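PDB 4GS5: acyl-CoA synthetase (AMP-forming)/AMP-acid ligase II-like protein from Dyadobacter fermentans, which probably activates a carboxylic acid with ATP as an acyl-adenylate and joins it to coenzyme A. Local coordinates for residues 6-11 with 29-34. Residues are numbered along the deposited sequence; the frame is centred on the assembly and turned at random.
Sequences WTTGKT and DFMEKW. With EDO (1,2-ethanediol), chain U.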
ATOM      1  N   TRP A   6      22.383 -18.667  -4.661  1.00 54.47           N
ATOM      2  CA  TRP A   6      23.722 -18.155  -4.390  1.00 54.34           C
ATOM      3  C   TRP A   6      23.789 -17.633  -2.953  1.00 51.80           C
ATOM      4  O   TRP A   6      22.991 -16.780  -2.554  1.00 50.57           O
ATOM      5  CB  TRP A   6      24.078 -17.057  -5.397  1.00 57.38           C
ATOM      6  CG  TRP A   6      25.448 -16.466  -5.227  1.00 56.83           C
ATOM      7  CD1 TRP A   6      26.647 -17.121  -5.320  1.00 60.90           C
ATOM      8  CD2 TRP A   6      25.762 -15.091  -4.959  1.00 57.40           C
ATOM      9  NE1 TRP A   6      27.684 -16.241  -5.108  1.00 59.77           N
ATOM     10  CE2 TRP A   6      27.171 -14.992  -4.892  1.00 60.16           C
ATOM     11  CE3 TRP A   6      24.990 -13.939  -4.763  1.00 55.52           C
ATOM     12  CZ2 TRP A   6      27.818 -13.780  -4.634  1.00 60.13           C
ATOM     13  CZ3 TRP A   6      25.638 -12.740  -4.507  1.00 55.13           C
ATOM     14  CH2 TRP A   6      27.035 -12.669  -4.444  1.00 57.14           C
ATOM     15  N   THR A   7      24.722 -18.161  -2.169  1.00 52.29           N
ATOM     16  CA  THR A   7      24.833 -17.776  -0.762  1.00 57.39           C
ATOM     17  C   THR A   7      25.915 -16.721  -0.562  1.00 58.31           C
ATOM     18  O   THR A   7      27.037 -16.873  -1.033  1.00 52.74           O
ATOM     19  CB  THR A   7      25.115 -18.992   0.143  1.00 58.70           C
ATOM     20  OG1 THR A   7      24.050 -19.943   0.014  1.00 59.50           O
ATOM     21  CG2 THR A   7      25.225 -18.559   1.608  1.00 56.24           C
ATOM     22  N   THR A   8      25.576 -15.648   0.139  1.00 50.37           N
ATOM     23  CA  THR A   8      26.506 -14.538   0.291  1.00 50.65           C
ATOM     24  C   THR A   8      26.367 -13.804   1.622  1.00 49.88           C
ATOM     25  O   THR A   8      25.541 -14.158   2.475  1.00 50.41           O
ATOM     26  CB  THR A   8      26.402 -13.533  -0.904  1.00 51.45           C
ATOM     27  OG1 THR A   8      27.522 -12.641  -0.885  1.00 52.15           O
ATOM     28  CG2 THR A   8      25.103 -12.723  -0.845  1.00 52.35           C
ATOM     29  N   GLY A   9      27.183 -12.773   1.790  1.00 58.39           N
ATOM     30  CA  GLY A   9      27.271 -12.052   3.045  1.00 55.63           C
ATOM     31  C   GLY A   9      28.336 -10.982   2.947  1.00 56.57           C
ATOM     32  O   GLY A   9      29.074 -10.920   1.951  1.00 53.07           O
ATOM     33  N   LYS A  10      28.409 -10.135   3.970  1.00 56.72           N
ATOM     34  CA  LYS A  10      29.386  -9.056   4.011  1.00 62.11           C
ATOM     35  C   LYS A  10      30.795  -9.606   3.870  1.00 64.79           C
ATOM     36  O   LYS A  10      31.529  -9.252   2.938  1.00 64.84           O
ATOM     37  CB  LYS A  10      29.265  -8.282   5.320  1.00 66.19           C
ATOM     38  CG  LYS A  10      30.004  -6.956   5.362  1.00 71.01           C
ATOM     39  CD  LYS A  10      29.778  -6.256   6.704  1.00 76.48           C
ATOM     40  CE  LYS A  10      30.457  -4.893   6.756  1.00 80.49           C
ATOM     41  NZ  LYS A  10      31.924  -4.978   6.469  1.00 83.31           N
ATOM     42  N   THR A  11      31.180 -10.491   4.779  1.00 66.47           N
ATOM     43  CA  THR A  11      32.537 -11.017   4.721  1.00 73.44           C
ATOM     44  C   THR A  11      32.684 -12.051   3.608  1.00 74.86           C
ATOM     45  O   THR A  11      33.737 -12.148   2.980  1.00 78.15           O
ATOM     46  CB  THR A  11      33.031 -11.567   6.089  1.00 72.43           C
ATOM     47  OG1 THR A  11      32.628 -12.935   6.253  1.00 69.38           O
ATOM     48  CG2 THR A  11      32.487 -10.711   7.225  1.00 71.48           C
ATOM     49  N   ASP A  29      27.530  -7.403  -8.066  1.00 47.11           N
ATOM     50  CA  ASP A  29      27.940  -6.069  -8.513  1.00 55.69           C
ATOM     51  C   ASP A  29      27.455  -4.954  -7.594  1.00 52.72           C
ATOM     52  O   ASP A  29      28.215  -4.050  -7.220  1.00 46.40           O
ATOM     53  CB  ASP A  29      27.471  -5.803  -9.949  1.00 50.93           C
ATOM     54  CG  ASP A  29      28.226  -6.636 -10.972  1.00 55.57           C
ATOM     55  OD1 ASP A  29      29.222  -7.281 -10.580  1.00 53.06           O
ATOM     56  OD2 ASP A  29      27.829  -6.640 -12.161  1.00 54.85           O
ATOM     57  N   PHE A  30      26.179  -5.011  -7.231  1.00 42.89           N
ATOM     58  CA  PHE A  30      25.662  -4.042  -6.297  1.00 41.99           C
ATOM     59  C   PHE A  30      26.428  -4.111  -4.984  1.00 44.66           C
ATOM     60  O   PHE A  30      26.863  -3.086  -4.459  1.00 45.39           O
ATOM     61  CB  PHE A  30      24.167  -4.248  -6.026  1.00 41.02           C
ATOM     62  CG  PHE A  30      23.647  -3.361  -4.945  1.00 40.01           C
ATOM     63  CD1 PHE A  30      23.240  -2.071  -5.230  1.00 45.87           C
ATOM     64  CD2 PHE A  30      23.594  -3.802  -3.635  1.00 39.40           C
ATOM     65  CE1 PHE A  30      22.768  -1.241  -4.228  1.00 48.50           C
ATOM     66  CE2 PHE A  30      23.143  -2.983  -2.633  1.00 39.40           C
ATOM     67  CZ  PHE A  30      22.723  -1.700  -2.927  1.00 47.10           C
HETATM   68  N   MSE A  31      26.596  -5.316  -4.449  1.00 42.16           N
HETATM   69  CA  MSE A  31      27.290  -5.461  -3.171  1.00 50.86           C
HETATM   70  C   MSE A  31      28.723  -4.935  -3.216  1.00 56.42           C
HETATM   71  O   MSE A  31      29.163  -4.214  -2.309  1.00 45.35           O
HETATM   72  CB  MSE A  31      27.256  -6.910  -2.703  1.00 50.75           C
HETATM   73  CG  MSE A  31      25.856  -7.359  -2.359  1.00 48.13           C
HETATM   74 SE   MSE A  31      25.756  -9.261  -2.062  0.57 48.67          SE
HETATM   75  CE  MSE A  31      26.442  -9.305  -0.236  1.00 45.91           C
ATOM     76  N   GLU A  32      29.445  -5.293  -4.277  1.00 54.86           N
ATOM     77  CA  GLU A  32      30.799  -4.796  -4.443  1.00 56.64           C
ATOM     78  C   GLU A  32      30.775  -3.273  -4.393  1.00 56.95           C
ATOM     79  O   GLU A  32      31.594  -2.658  -3.714  1.00 50.48           O
ATOM     80  CB  GLU A  32      31.393  -5.301  -5.754  1.00 63.43           C
ATOM     81  CG  GLU A  32      31.806  -6.769  -5.701  1.00 72.64           C
ATOM     82  CD  GLU A  32      33.150  -6.989  -5.001  1.00 82.20           C
ATOM     83  OE1 GLU A  32      34.202  -6.772  -5.654  1.00 88.27           O
ATOM     84  OE2 GLU A  32      33.155  -7.380  -3.808  1.00 79.88           O
ATOM     85  N   LYS A  33      29.814  -2.660  -5.083  1.00 55.96           N
ATOM     86  CA  LYS A  33      29.724  -1.202  -5.086  1.00 54.95           C
ATOM     87  C   LYS A  33      29.384  -0.637  -3.698  1.00 51.53           C
ATOM     88  O   LYS A  33      29.976   0.359  -3.262  1.00 51.80           O
ATOM     89  CB  LYS A  33      28.730  -0.695  -6.143  1.00 53.02           C
ATOM     90  CG  LYS A  33      28.768   0.823  -6.297  1.00 54.52           C
ATOM     91  CD  LYS A  33      27.765   1.366  -7.310  1.00 58.78           C
ATOM     92  CE  LYS A  33      27.844   2.897  -7.336  1.00 62.15           C
ATOM     93  NZ  LYS A  33      26.804   3.548  -8.182  1.00 60.89           N
ATOM     94  N   TRP A  34      28.441  -1.270  -3.003  1.00 45.95           N
ATOM     95  CA  TRP A  34      28.100  -0.832  -1.654  1.00 46.87           C
ATOM     96  C   TRP A  34      29.336  -0.822  -0.749  1.00 49.45           C
ATOM     97  O   TRP A  34      29.655   0.194  -0.123  1.00 49.70           O
ATOM     98  CB  TRP A  34      27.012  -1.714  -1.038  1.00 44.69           C
ATOM     99  CG  TRP A  34      26.622  -1.265   0.341  1.00 44.03           C
ATOM    100  CD1 TRP A  34      27.131  -1.707   1.524  1.00 44.79           C
ATOM    101  CD2 TRP A  34      25.647  -0.273   0.669  1.00 43.07           C
ATOM    102  NE1 TRP A  34      26.535  -1.054   2.571  1.00 41.76           N
ATOM    103  CE2 TRP A  34      25.620  -0.167   2.074  1.00 45.10           C
ATOM    104  CE3 TRP A  34      24.795   0.537  -0.088  1.00 43.55           C
ATOM    105  CZ2 TRP A  34      24.765   0.715   2.740  1.00 43.62           C
ATOM    106  CZ3 TRP A  34      23.949   1.413   0.573  1.00 43.16           C
ATOM    107  CH2 TRP A  34      23.935   1.491   1.972  1.00 39.49           C
TER
HETATM  108  C1  EDO U 420      24.258   1.110  -8.464  1.00 45.82           C
HETATM  109  O1  EDO U 420      24.430   2.337  -9.201  1.00 46.41           O
HETATM  110  C2  EDO U 420      24.224  -0.061  -9.435  1.00 39.05           C
HETATM  111  O2  EDO U 420      24.718  -1.241  -8.814  1.00 25.56           O
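A Met-aromatic contact joins the edge strand 5-8 to helix 22-36, with M31, a selenomethionine, meeting W6, T8 and G9. M31 leaves the helix toward the strand. M31 SE lies 4.3 Å from CZ3 of W6. It approaches obliquely: measured at the centroid of the six-membered ring of W6, M31 SE is 71° off the ring normal. The M31 chain then bends at its last torsion (chi3 80°), which turns the methyl CE away from the indole. There M31 CE lies 3.6 Å from T8 OG1. The carbonyl O of G9 is 3.8 Å from M31 CE. T8 and M31 meet tip to tip. The T8 methyl CG2 also touches M31 SE, at 3.7 Å. T8 CB sits over one face of the W6 ring, toward its rim. The hydroxyl of T8 is buried, but it is hydrogen-bonded to OE1 of Q16. Were T8 an alanine, the tip of M31 would be likely to lose its neighbour and Q16 OE1 this partner. The contact is one of van der Waals packing, and T8, G9 and M31 are buried. W6 and T8 pair through their backbones with V108 and L106 of strand 105-109. M31 also touches M100, so helix 90-102 packs against the same side chain.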